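PDB 2DXQ: acetyltransferase from Agrobacterium tumefaciens, which probably transfers an acetyl group from acetyl-CoA to a still unidentified acceptor, as a putative member of the GNAT acetyltransferase family. Local coordinates for residues A[5-11]-A[53-59]; A[16-20]-A[33-39]; A[65-71]-A[82-88]. One frame throughout, in Å; residues are numbered along the deposited sequence.

In the fold
Contacts 1 and 3 are antiparallel strand pairs of the same mixed GNAT sheet, their centres about 15 Å apart; neighbouring strands 51-58 and 61-71 join them, through F54 N to A66 O (2.8 Å) and F54 O to T65 OG1 (2.8 Å). Contact 2 pairs the two helices connecting strands 6-10 and 51-58, so it is nested inside contact 1, about 17 Å away centre to centre. L19 of segment 16-20 reaches both sheet contacts: its CD2 lies 3.8 Å from I53 CG2 and 3.7 Å from T65 OG1. Contacts 2 and 3 both touch the second subunit. Bound phosphate, probably from the crystallisation liquor, lies about 4 Å from the I6 side chain and, near contact 3, about 5 Å from that of N86.

Contact 1 (A[5-11]-A[53-59])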
ATOM      1  N   ALA A   5      18.846  15.735  21.197  1.00 29.10           N
ATOM      2  CA  ALA A   5      19.583  16.011  19.972  1.00 26.52           C
ATOM      3  C   ALA A   5      19.157  15.101  18.827  1.00 24.99           C
ATOM      4  O   ALA A   5      19.233  15.487  17.667  1.00 23.93           O
ATOM      5  CB  ALA A   5      21.070  15.860  20.218  1.00 26.67           C
ATOM      6  N   ILE A   6      18.768  13.876  19.161  1.00 23.24           N
ATOM      7  CA  ILE A   6      18.296  12.925  18.152  1.00 22.32           C
ATOM      8  C   ILE A   6      16.987  12.366  18.662  1.00 22.16           C
ATOM      9  O   ILE A   6      16.900  11.912  19.812  1.00 22.30           O
ATOM     10  CB  ILE A   6      19.310  11.774  17.888  1.00 22.26           C
ATOM     11  CG1 ILE A   6      20.591  12.317  17.246  1.00 22.39           C
ATOM     12  CG2 ILE A   6      18.683  10.680  16.973  1.00 21.63           C
ATOM     13  CD1 ILE A   6      21.716  11.330  17.181  1.00 22.65           C
ATOM     14  N   SER A   7      15.959  12.405  17.818  1.00 21.28           N
ATOM     15  CA  SER A   7      14.693  11.826  18.200  1.00 20.87           C
ATOM     16  C   SER A   7      14.009  11.108  17.034  1.00 19.92           C
ATOM     17  O   SER A   7      14.467  11.167  15.894  1.00 19.26           O
ATOM     18  CB  SER A   7      13.781  12.884  18.796  1.00 21.80           C
ATOM     19  OG  SER A   7      12.661  12.262  19.372  1.00 26.59           O
ATOM     20  N   LEU A   8      12.915  10.433  17.356  1.00 19.14           N
ATOM     21  CA  LEU A   8      12.133   9.659  16.406  1.00 19.25           C
ATOM     22  C   LEU A   8      10.698   9.788  16.895  1.00 18.77           C
ATOM     23  O   LEU A   8      10.417   9.518  18.065  1.00 19.48           O
ATOM     24  CB  LEU A   8      12.593   8.207  16.476  1.00 19.90           C
ATOM     25  CG  LEU A   8      11.770   7.123  15.787  1.00 22.58           C
ATOM     26  CD1 LEU A   8      12.006   7.153  14.309  1.00 24.39           C
ATOM     27  CD2 LEU A   8      12.172   5.776  16.364  1.00 23.05           C
ATOM     28  N   ARG A   9       9.793  10.200  16.010  1.00 17.91           N
ATOM     29  CA  ARG A   9       8.392  10.396  16.379  1.00 17.41           C
ATOM     30  C   ARG A   9       7.514  10.417  15.138  1.00 17.14           C
ATOM     31  O   ARG A   9       8.021  10.494  14.022  1.00 16.33           O
ATOM     32  CB  ARG A   9       8.227  11.709  17.136  1.00 17.52           C
ATOM     33  CG  ARG A   9       8.813  12.909  16.425  1.00 18.32           C
ATOM     34  CD  ARG A   9       8.553  14.198  17.214  1.00 19.62           C
ATOM     35  NE  ARG A   9       9.133  15.357  16.536  1.00 20.26           N
ATOM     36  CZ  ARG A   9       8.568  15.975  15.508  1.00 22.19           C
ATOM     37  NH1 ARG A   9       7.409  15.541  15.019  1.00 22.07           N
ATOM     38  NH2 ARG A   9       9.165  17.022  14.962  1.00 22.30           N
ATOM     39  N   ALA A  10       6.205  10.347  15.348  1.00 17.30           N
ATOM     40  CA  ALA A  10       5.252  10.606  14.289  1.00 17.87           C
ATOM     41  C   ALA A  10       5.272  12.091  13.978  1.00 18.92           C
ATOM     42  O   ALA A  10       5.490  12.929  14.875  1.00 17.78           O
ATOM     43  CB  ALA A  10       3.837  10.170  14.702  1.00 18.40           C
ATOM     44  N   ALA A  11       5.055  12.414  12.706  1.00 19.14           N
ATOM     45  CA  ALA A  11       4.919  13.798  12.270  1.00 20.86           C
ATOM     46  C   ALA A  11       3.585  14.364  12.729  1.00 21.86           C
ATOM     47  O   ALA A  11       2.620  13.620  12.953  1.00 22.72           O
ATOM     48  CB  ALA A  11       5.034  13.899  10.747  1.00 20.98           C
ATOM     49  N   ILE A  53       3.096   9.103   9.377  1.00 14.87           N
ATOM     50  CA  ILE A  53       4.361   9.553   8.801  1.00 14.31           C
ATOM     51  C   ILE A  53       5.334   9.626   9.981  1.00 14.83           C
ATOM     52  O   ILE A  53       5.066  10.332  10.954  1.00 15.33           O
ATOM     53  CB  ILE A  53       4.261  10.970   8.170  1.00 14.24           C
ATOM     54  CG1 ILE A  53       3.194  11.047   7.068  1.00 14.16           C
ATOM     55  CG2 ILE A  53       5.647  11.398   7.621  1.00 13.36           C
ATOM     56  CD1 ILE A  53       2.823  12.513   6.650  1.00 15.33           C
ATOM     57  N   PHE A  54       6.450   8.896   9.899  1.00 13.73           N
ATOM     58  CA  PHE A  54       7.465   8.945  10.941  1.00 13.30           C
ATOM     59  C   PHE A  54       8.633   9.795  10.481  1.00 12.96           C
ATOM     60  O   PHE A  54       8.959   9.780   9.303  1.00 12.41           O
ATOM     61  CB  PHE A  54       7.948   7.542  11.279  1.00 13.78           C
ATOM     62  CG  PHE A  54       6.919   6.722  11.988  1.00 15.51           C
ATOM     63  CD1 PHE A  54       6.565   7.028  13.306  1.00 18.66           C
ATOM     64  CD2 PHE A  54       6.280   5.672  11.336  1.00 17.80           C
ATOM     65  CE1 PHE A  54       5.587   6.270  13.979  1.00 17.98           C
ATOM     66  CE2 PHE A  54       5.308   4.916  11.990  1.00 17.42           C
ATOM     67  CZ  PHE A  54       4.965   5.210  13.304  1.00 17.51           C
ATOM     68  N   VAL A  55       9.238  10.539  11.412  1.00 12.86           N
ATOM     69  CA  VAL A  55      10.450  11.312  11.142  1.00 13.60           C
ATOM     70  C   VAL A  55      11.547  10.996  12.164  1.00 13.85           C
ATOM     71  O   VAL A  55      11.261  10.775  13.334  1.00 14.60           O
ATOM     72  CB  VAL A  55      10.202  12.857  11.125  1.00 14.17           C
ATOM     73  CG1 VAL A  55       9.430  13.274   9.877  1.00 14.68           C
ATOM     74  CG2 VAL A  55       9.453  13.335  12.392  1.00 14.28           C
ATOM     75  N   ALA A  56      12.796  10.948  11.706  1.00 13.94           N
ATOM     76  CA  ALA A  56      13.937  11.019  12.610  1.00 14.08           C
ATOM     77  C   ALA A  56      14.365  12.467  12.588  1.00 14.40           C
ATOM     78  O   ALA A  56      14.361  13.110  11.525  1.00 13.70           O
ATOM     79  CB  ALA A  56      15.088  10.115  12.124  1.00 14.07           C
ATOM     80  N   THR A  57      14.689  13.005  13.758  1.00 13.99           N
ATOM     81  CA  THR A  57      15.052  14.412  13.832  1.00 15.12           C
ATOM     82  C   THR A  57      16.437  14.536  14.426  1.00 14.98           C
ATOM     83  O   THR A  57      16.842  13.708  15.237  1.00 15.33           O
ATOM     84  CB  THR A  57      14.065  15.264  14.686  1.00 15.05           C
ATOM     85  OG1 THR A  57      14.044  14.750  16.020  1.00 17.60           O
ATOM     86  CG2 THR A  57      12.642  15.248  14.104  1.00 17.01           C
ATOM     87  N   GLU A  58      17.159  15.557  13.976  1.00 15.73           N
ATOM     88  CA  GLU A  58      18.477  15.882  14.502  1.00 15.67           C
ATOM     89  C   GLU A  58      18.447  17.371  14.872  1.00 16.36           C
ATOM     90  O   GLU A  58      18.204  18.215  13.996  1.00 16.68           O
ATOM     91  CB  GLU A  58      19.506  15.599  13.404  1.00 15.55           C
ATOM     92  CG  GLU A  58      20.989  15.739  13.799  1.00 15.70           C
ATOM     93  CD  GLU A  58      21.869  15.876  12.586  1.00 18.15           C
ATOM     94  OE1 GLU A  58      22.355  14.843  12.075  1.00 16.51           O
ATOM     95  OE2 GLU A  58      22.070  17.023  12.107  1.00 19.19           O
ATOM     96  N   ASN A  59      18.661  17.694  16.153  1.00 16.56           N
ATOM     97  CA  ASN A  59      18.482  19.079  16.640  1.00 17.52           C
ATOM     98  C   ASN A  59      17.111  19.628  16.226  1.00 18.44           C
ATOM     99  O   ASN A  59      16.989  20.802  15.853  1.00 18.95           O
ATOM    100  CB  ASN A  59      19.577  20.007  16.100  1.00 17.05           C
ATOM    101  CG  ASN A  59      20.961  19.438  16.268  1.00 16.85           C
ATOM    102  OD1 ASN A  59      21.713  19.297  15.299  1.00 17.84           O
ATOM    103  ND2 ASN A  59      21.296  19.089  17.491  1.00 13.58           N
TER
HETATM  104  O   HOH W   1      15.907  16.178  17.419  1.00 18.99           O
HETATM  105  O   HOH W   2      11.774  16.009  17.549  1.00 36.42           O
HETATM  106  O   HOH W   3       1.528  11.066  10.899  1.00 22.68           O
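Six backbone hydrogen bonds join 5-11 to 53-59 as an antiparallel pair, the first two strands of the GNAT sheet, at 161° with axes 4.6 Å apart. S7 N reaches T57 O at 3.0 Å and T57 N returns to S7 O at 2.8 Å; R9 N to V55 O (3.1 Å) and V55 N to R9 O (2.9 Å) repeat the pattern. N59 N to A5 O and A11 N to I53 O, both 2.7 Å, close the ladder at its ends. Between these pairs the strands draw together, with L8 and A56 CA atoms 4.4 Å apart and CA-H...O contacts such as L8 CA to V55 O at 3.4 Å. S7, R9, V55 and T57 share one face, where A11, I53 and V55 pack on L19 of helix 16-26. There the R9 guanidinium, salt-bridged to D15, lays one face over V55 CG2, 4.0 Å from R9 NH1. I6, L8, A56 and E58 occupy the opposite face, covered partly by helix 98-112: L8 meets T101 and H105, and E58 OE1 hydrogen-bonds to Y98 OH and salt-bridges R93, which precedes that helix. A water bridges R9 NE (2.9 Å) and T57 OG1 (3.0 Å).

Contact 2 (A[16-20]-A[33-39]); sequences LPGLL and LTTQEAG
Two helix starts cross nearly at right angles here, in the helical connection between the first two strands of the GNAT fold. Segments 16-20 (helical, phi/psi near -60/-45) and 35-39 run at 97° with axes 10.1 Å apart; no hydrogen bond links them. T34, extended at phi/psi -80/163, is the N-cap of the second helix. With chi1 p it takes E37 N on T34 OG1 at 3.0 Å, while T34 N donates to E37 OE1 at 3.0 Å, completing a capping box. L16 and L20, one turn apart (L20 N to L16 O 2.9 Å), both point at this helix start. L16 (t, p) sends CD2 to 3.8 Å from T35 CG2 and 4.1 Å from A38 CB. L20 (m, t) brings CD1 to 3.5 Å from L33 O, and CD2 to 3.9 Å from A38 CB and 4.2 Å from L33 CB. L74 of the second subunit also packs on L16, L33 and A38. T35 keeps chi1 m, its OG1 3.5 Å from P17 CG.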
ATOM      1  N   LEU A  16       5.246  20.077   8.548  1.00 18.80           N
ATOM      2  CA  LEU A  16       5.044  20.134   7.110  1.00 17.87           C
ATOM      3  C   LEU A  16       6.197  20.749   6.316  1.00 17.65           C
ATOM      4  O   LEU A  16       6.622  20.146   5.322  1.00 17.40           O
ATOM      5  CB  LEU A  16       3.669  20.760   6.768  1.00 17.90           C
ATOM      6  CG  LEU A  16       3.254  20.727   5.294  1.00 17.15           C
ATOM      7  CD1 LEU A  16       3.393  19.322   4.683  1.00 15.03           C
ATOM      8  CD2 LEU A  16       1.804  21.255   5.162  1.00 17.68           C
ATOM      9  N   PRO A  17       6.715  21.947   6.719  1.00 17.63           N
ATOM     10  CA  PRO A  17       7.861  22.494   5.977  1.00 17.54           C
ATOM     11  C   PRO A  17       9.041  21.517   5.867  1.00 16.91           C
ATOM     12  O   PRO A  17       9.598  21.330   4.777  1.00 16.46           O
ATOM     13  CB  PRO A  17       8.248  23.740   6.801  1.00 17.98           C
ATOM     14  CG  PRO A  17       6.986  24.159   7.436  1.00 17.72           C
ATOM     15  CD  PRO A  17       6.283  22.865   7.795  1.00 17.92           C
ATOM     16  N   GLY A  18       9.395  20.884   6.989  1.00 16.71           N
ATOM     17  CA  GLY A  18      10.509  19.928   7.028  1.00 16.42           C
ATOM     18  C   GLY A  18      10.290  18.691   6.173  1.00 16.47           C
ATOM     19  O   GLY A  18      11.206  18.231   5.491  1.00 16.80           O
ATOM     20  N   LEU A  19       9.065  18.172   6.189  1.00 15.90           N
ATOM     21  CA  LEU A  19       8.678  17.039   5.343  1.00 15.99           C
ATOM     22  C   LEU A  19       8.750  17.396   3.873  1.00 15.44           C
ATOM     23  O   LEU A  19       9.237  16.616   3.059  1.00 15.34           O
ATOM     24  CB  LEU A  19       7.258  16.596   5.674  1.00 15.77           C
ATOM     25  CG  LEU A  19       7.115  15.700   6.894  1.00 18.01           C
ATOM     26  CD1 LEU A  19       5.628  15.531   7.217  1.00 19.10           C
ATOM     27  CD2 LEU A  19       7.796  14.359   6.632  1.00 18.87           C
ATOM     28  N   LEU A  20       8.281  18.586   3.522  1.00 15.19           N
ATOM     29  CA  LEU A  20       8.356  19.001   2.118  1.00 14.94           C
ATOM     30  C   LEU A  20       9.810  19.076   1.632  1.00 15.22           C
ATOM     31  O   LEU A  20      10.123  18.676   0.507  1.00 14.94           O
ATOM     32  CB  LEU A  20       7.600  20.324   1.894  1.00 14.91           C
ATOM     33  CG  LEU A  20       6.068  20.272   2.043  1.00 15.09           C
ATOM     34  CD1 LEU A  20       5.484  21.683   1.995  1.00 13.56           C
ATOM     35  CD2 LEU A  20       5.459  19.422   0.900  1.00 13.79           C
ATOM     36  N   LEU A  33       6.142  22.371  -3.629  1.00 16.76           N
ATOM     37  CA  LEU A  33       4.885  22.753  -2.991  1.00 16.73           C
ATOM     38  C   LEU A  33       5.162  23.606  -1.771  1.00 16.36           C
ATOM     39  O   LEU A  33       6.076  23.312  -1.001  1.00 16.37           O
ATOM     40  CB  LEU A  33       4.118  21.509  -2.524  1.00 16.37           C
ATOM     41  CG  LEU A  33       3.603  20.545  -3.579  1.00 18.23           C
ATOM     42  CD1 LEU A  33       2.881  19.412  -2.874  1.00 19.14           C
ATOM     43  CD2 LEU A  33       2.670  21.242  -4.556  1.00 20.16           C
ATOM     44  N   THR A  34       4.384  24.670  -1.598  1.00 15.42           N
ATOM     45  CA  THR A  34       4.489  25.461  -0.377  1.00 14.36           C
ATOM     46  C   THR A  34       3.713  24.767   0.741  1.00 14.17           C
ATOM     47  O   THR A  34       2.891  23.883   0.493  1.00 13.76           O
ATOM     48  CB  THR A  34       3.920  26.866  -0.590  1.00 14.60           C
ATOM     49  OG1 THR A  34       2.507  26.756  -0.842  1.00 12.86           O
ATOM     50  CG2 THR A  34       4.604  27.519  -1.782  1.00 13.85           C
ATOM     51  N   THR A  35       3.986  25.164   1.979  1.00 14.18           N
ATOM     52  CA  THR A  35       3.247  24.674   3.120  1.00 14.77           C
ATOM     53  C   THR A  35       1.740  24.926   2.915  1.00 14.49           C
ATOM     54  O   THR A  35       0.896  24.083   3.251  1.00 14.99           O
ATOM     55  CB  THR A  35       3.796  25.329   4.412  1.00 15.43           C
ATOM     56  OG1 THR A  35       5.185  24.984   4.538  1.00 18.91           O
ATOM     57  CG2 THR A  35       3.075  24.833   5.617  1.00 16.73           C
ATOM     58  N   GLN A  36       1.406  26.070   2.318  1.00 13.68           N
ATOM     59  CA  GLN A  36       0.000  26.397   2.064  1.00 13.30           C
ATOM     60  C   GLN A  36      -0.637  25.442   1.050  1.00 13.36           C
ATOM     61  O   GLN A  36      -1.735  24.933   1.294  1.00 14.06           O
ATOM     62  CB  GLN A  36      -0.156  27.854   1.595  1.00 13.17           C
ATOM     63  CG  GLN A  36       0.079  28.879   2.705  1.00 12.66           C
ATOM     64  CD  GLN A  36       1.542  28.982   3.103  1.00 14.84           C
ATOM     65  OE1 GLN A  36       2.427  28.811   2.268  1.00 14.26           O
ATOM     66  NE2 GLN A  36       1.800  29.260   4.391  1.00 14.04           N
ATOM     67  N   GLU A  37       0.054  25.209  -0.062  1.00 13.77           N
ATOM     68  CA  GLU A  37      -0.419  24.288  -1.121  1.00 14.37           C
ATOM     69  C   GLU A  37      -0.579  22.866  -0.603  1.00 15.14           C
ATOM     70  O   GLU A  37      -1.459  22.120  -1.056  1.00 15.48           O
ATOM     71  CB  GLU A  37       0.555  24.276  -2.302  1.00 14.65           C
ATOM     72  CG  GLU A  37       0.463  25.535  -3.178  1.00 13.67           C
ATOM     73  CD  GLU A  37       1.575  25.645  -4.194  1.00 15.73           C
ATOM     74  OE1 GLU A  37       2.675  25.075  -3.973  1.00 15.03           O
ATOM     75  OE2 GLU A  37       1.367  26.345  -5.217  1.00 16.22           O
ATOM     76  N   ALA A  38       0.278  22.491   0.349  1.00 14.47           N
ATOM     77  CA  ALA A  38       0.318  21.126   0.842  1.00 14.16           C
ATOM     78  C   ALA A  38      -0.577  20.882   2.049  1.00 14.42           C
ATOM     79  O   ALA A  38      -0.754  19.742   2.459  1.00 14.48           O
ATOM     80  CB  ALA A  38       1.794  20.707   1.145  1.00 14.11           C
ATOM     81  N   GLY A  39      -1.167  21.943   2.601  1.00 14.20           N
ATOM     82  CA  GLY A  39      -1.865  21.865   3.890  1.00 14.39           C
ATOM     83  C   GLY A  39      -3.070  20.936   3.924  1.00 15.22           C
ATOM     84  O   GLY A  39      -3.253  20.174   4.884  1.00 15.17           O
TER

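Contact 3 (A[65-71]-A[82-88]); sequences TATLLIV and AFIENVV
T65, F83 and L69 have the most surface buried in this antiparallel pair of central GNAT strands, 65-71 with 82-88, running at 156° with axes 4.7 Å apart. T65 N bonds to V88 O (3.1 Å) and V88 N to T65 O (3.0 Å); T65 chi1 t sets its CG2 3.4 Å from V88 CG1. L69 N to F83 O and F83 N to L69 O are both 2.9 Å. L69 (m, t) brings CD1 to 4.1 Å from F83 CB, and V71 CG2 meets the F83 ring edge at CD2, 4.3 Å. F83, chi1 m, stacks on F83 of the second subunit. T67 N to E85 O (2.9 Å) and E85 N to T67 O (2.8 Å) lie between. From there to T65-V88 the register shifts by one: a beta bulge, with N86 at phi/psi 47/55. A water bridges N86 O (2.9 Å), T65 OG1 (2.9 Å) and T67 OG1 (2.7 Å); another joins T67 OG1 and N86 ND2, both 2.8 Å. T65 OG1 hydrogen-bonds to F54 O, and N86 ND2 to N73 OD1 of the second subunit. On the other face, L68 CD1 (t, p) sits 3.8 Å from A82 CB, beneath helix 98-112. Apolar packing of L69, V71 and F83 over a regular hydrogen-bonded pair thus gives way to a hydrated bulge at N86, which, as in other GNAT enzymes, probably helps part 81-88 from parallel strand 117-122, where acetyl-CoA inserts.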
ATOM      1  N   THR A  65      12.543  10.156   6.832  1.00 12.68           N
ATOM      2  CA  THR A  65      11.114   9.902   6.990  1.00 11.98           C
ATOM      3  C   THR A  65      10.734   8.599   6.302  1.00 12.33           C
ATOM      4  O   THR A  65      11.434   8.131   5.396  1.00 12.73           O
ATOM      5  CB  THR A  65      10.257  11.083   6.436  1.00 11.88           C
ATOM      6  OG1 THR A  65       8.863  10.855   6.708  1.00 12.57           O
ATOM      7  CG2 THR A  65      10.437  11.238   4.955  1.00 12.40           C
ATOM      8  N   ALA A  66       9.653   8.000   6.793  1.00 12.11           N
ATOM      9  CA  ALA A  66       8.995   6.858   6.142  1.00 12.49           C
ATOM     10  C   ALA A  66       7.530   6.934   6.532  1.00 12.65           C
ATOM     11  O   ALA A  66       7.207   7.300   7.674  1.00 12.55           O
ATOM     12  CB  ALA A  66       9.597   5.555   6.633  1.00 12.14           C
ATOM     13  N   THR A  67       6.652   6.551   5.606  1.00 12.09           N
ATOM     14  CA  THR A  67       5.221   6.559   5.883  1.00 12.13           C
ATOM     15  C   THR A  67       4.727   5.121   5.992  1.00 12.04           C
ATOM     16  O   THR A  67       4.997   4.294   5.116  1.00 12.05           O
ATOM     17  CB  THR A  67       4.457   7.295   4.771  1.00 12.21           C
ATOM     18  OG1 THR A  67       4.937   8.650   4.673  1.00 12.99           O
ATOM     19  CG2 THR A  67       2.924   7.261   5.025  1.00 12.02           C
ATOM     20  N   LEU A  68       4.003   4.844   7.072  1.00 12.11           N
ATOM     21  CA  LEU A  68       3.437   3.529   7.309  1.00 12.35           C
ATOM     22  C   LEU A  68       1.956   3.558   6.979  1.00 13.35           C
ATOM     23  O   LEU A  68       1.241   4.460   7.417  1.00 13.29           O
ATOM     24  CB  LEU A  68       3.620   3.132   8.775  1.00 11.94           C
ATOM     25  CG  LEU A  68       3.014   1.805   9.219  1.00 12.37           C
ATOM     26  CD1 LEU A  68       3.648   0.610   8.475  1.00 12.50           C
ATOM     27  CD2 LEU A  68       3.213   1.689  10.741  1.00 12.33           C
ATOM     28  N   LEU A  69       1.506   2.556   6.228  1.00 13.33           N
ATOM     29  CA  LEU A  69       0.088   2.426   5.881  1.00 14.09           C
ATOM     30  C   LEU A  69      -0.385   1.074   6.399  1.00 14.32           C
ATOM     31  O   LEU A  69       0.024   0.032   5.895  1.00 14.30           O
ATOM     32  CB  LEU A  69      -0.109   2.501   4.360  1.00 14.57           C
ATOM     33  CG  LEU A  69       0.616   3.626   3.608  1.00 16.58           C
ATOM     34  CD1 LEU A  69       0.529   3.403   2.103  1.00 18.40           C
ATOM     35  CD2 LEU A  69       0.016   4.983   3.993  1.00 18.39           C
ATOM     36  N   ILE A  70      -1.231   1.090   7.417  1.00 14.49           N
ATOM     37  CA  ILE A  70      -1.776  -0.152   7.980  1.00 14.70           C
ATOM     38  C   ILE A  70      -3.186  -0.318   7.437  1.00 15.43           C
ATOM     39  O   ILE A  70      -3.985   0.625   7.481  1.00 15.83           O
ATOM     40  CB  ILE A  70      -1.805  -0.136   9.529  1.00 15.08           C
ATOM     41  CG1 ILE A  70      -0.375  -0.057  10.089  1.00 14.88           C
ATOM     42  CG2 ILE A  70      -2.511  -1.399  10.059  1.00 15.44           C
ATOM     43  CD1 ILE A  70      -0.306   0.243  11.621  1.00 15.39           C
ATOM     44  N   VAL A  71      -3.475  -1.515   6.933  1.00 16.11           N
ATOM     45  CA  VAL A  71      -4.693  -1.753   6.137  1.00 16.60           C
ATOM     46  C   VAL A  71      -5.526  -2.873   6.769  1.00 17.06           C
ATOM     47  O   VAL A  71      -5.004  -3.958   7.007  1.00 15.92           O
ATOM     48  CB  VAL A  71      -4.326  -2.174   4.688  1.00 16.66           C
ATOM     49  CG1 VAL A  71      -5.589  -2.194   3.798  1.00 18.07           C
ATOM     50  CG2 VAL A  71      -3.256  -1.243   4.076  1.00 15.93           C
ATOM     51  N   ALA A  82       0.572  -4.188   5.979  1.00 13.42           N
ATOM     52  CA  ALA A  82       1.044  -2.818   5.890  1.00 12.91           C
ATOM     53  C   ALA A  82       1.944  -2.613   4.692  1.00 12.55           C
ATOM     54  O   ALA A  82       2.577  -3.561   4.219  1.00 12.70           O
ATOM     55  CB  ALA A  82       1.793  -2.439   7.164  1.00 13.69           C
ATOM     56  N   PHE A  83       1.991  -1.369   4.219  1.00 12.05           N
ATOM     57  CA  PHE A  83       3.008  -0.929   3.263  1.00 11.61           C
ATOM     58  C   PHE A  83       3.843   0.163   3.904  1.00 11.85           C
ATOM     59  O   PHE A  83       3.358   0.918   4.773  1.00 11.25           O
ATOM     60  CB  PHE A  83       2.361  -0.298   2.040  1.00 12.03           C
ATOM     61  CG  PHE A  83       1.544  -1.248   1.217  1.00 14.34           C
ATOM     62  CD1 PHE A  83       2.144  -2.016   0.234  1.00 16.08           C
ATOM     63  CD2 PHE A  83       0.176  -1.347   1.417  1.00 16.85           C
ATOM     64  CE1 PHE A  83       1.386  -2.897  -0.540  1.00 18.69           C
ATOM     65  CE2 PHE A  83      -0.598  -2.212   0.637  1.00 18.66           C
ATOM     66  CZ  PHE A  83       0.011  -2.985  -0.343  1.00 17.67           C
ATOM     67  N   ILE A  84       5.075   0.288   3.437  1.00 11.33           N
ATOM     68  CA  ILE A  84       5.902   1.450   3.790  1.00 11.80           C
ATOM     69  C   ILE A  84       6.241   2.229   2.528  1.00 12.36           C
ATOM     70  O   ILE A  84       6.652   1.635   1.517  1.00 12.66           O
ATOM     71  CB  ILE A  84       7.164   1.038   4.582  1.00 11.79           C
ATOM     72  CG1 ILE A  84       6.746   0.546   5.978  1.00 12.83           C
ATOM     73  CG2 ILE A  84       8.144   2.221   4.715  1.00 11.78           C
ATOM     74  CD1 ILE A  84       7.903  -0.005   6.801  1.00 14.36           C
ATOM     75  N   GLU A  85       6.037   3.544   2.577  1.00 12.59           N
ATOM     76  CA  GLU A  85       6.199   4.388   1.398  1.00 13.25           C
ATOM     77  C   GLU A  85       6.977   5.661   1.691  1.00 13.20           C
ATOM     78  O   GLU A  85       7.172   6.033   2.844  1.00 12.40           O
ATOM     79  CB  GLU A  85       4.824   4.763   0.826  1.00 13.97           C
ATOM     80  CG  GLU A  85       4.337   3.792  -0.274  1.00 17.03           C
ATOM     81  CD  GLU A  85       5.222   3.840  -1.506  1.00 19.72           C
ATOM     82  OE1 GLU A  85       6.053   4.775  -1.611  1.00 20.40           O
ATOM     83  OE2 GLU A  85       5.116   2.932  -2.361  1.00 19.34           O
ATOM     84  N   ASN A  86       7.422   6.305   0.618  1.00 13.01           N
ATOM     85  CA  ASN A  86       8.110   7.594   0.663  1.00 13.73           C
ATOM     86  C   ASN A  86       9.216   7.672   1.706  1.00 13.49           C
ATOM     87  O   ASN A  86       9.248   8.565   2.567  1.00 12.57           O
ATOM     88  CB  ASN A  86       7.128   8.747   0.763  1.00 15.35           C
ATOM     89  CG  ASN A  86       6.273   8.866  -0.483  1.00 15.13           C
ATOM     90  OD1 ASN A  86       6.750   8.624  -1.601  1.00 18.74           O
ATOM     91  ND2 ASN A  86       5.014   9.214  -0.301  1.00 16.74           N
ATOM     92  N   VAL A  87      10.130   6.721   1.595  1.00 13.54           N
ATOM     93  CA  VAL A  87      11.286   6.701   2.479  1.00 13.49           C
ATOM     94  C   VAL A  87      12.361   7.625   1.910  1.00 14.44           C
ATOM     95  O   VAL A  87      12.750   7.489   0.743  1.00 14.20           O
ATOM     96  CB  VAL A  87      11.840   5.271   2.577  1.00 13.64           C
ATOM     97  CG1 VAL A  87      13.113   5.253   3.376  1.00 14.64           C
ATOM     98  CG2 VAL A  87      10.794   4.352   3.204  1.00 13.86           C
ATOM     99  N   VAL A  88      12.851   8.554   2.732  1.00 14.44           N
ATOM    100  CA  VAL A  88      13.929   9.417   2.280  1.00 16.18           C
ATOM    101  C   VAL A  88      14.922   9.721   3.367  1.00 17.16           C
ATOM    102  O   VAL A  88      14.564   9.861   4.534  1.00 16.25           O
ATOM    103  CB  VAL A  88      13.435  10.706   1.522  1.00 17.34           C
ATOM    104  CG1 VAL A  88      12.190  11.288   2.094  1.00 18.44           C
ATOM    105  CG2 VAL A  88      14.529  11.763   1.348  1.00 18.38           C
TER
HETATM  106  O   HOH W   4       7.442   9.716   4.511  1.00 15.32           O
HETATM  107  O   HOH W   5       3.960   9.533   2.220  1.00 17.64           O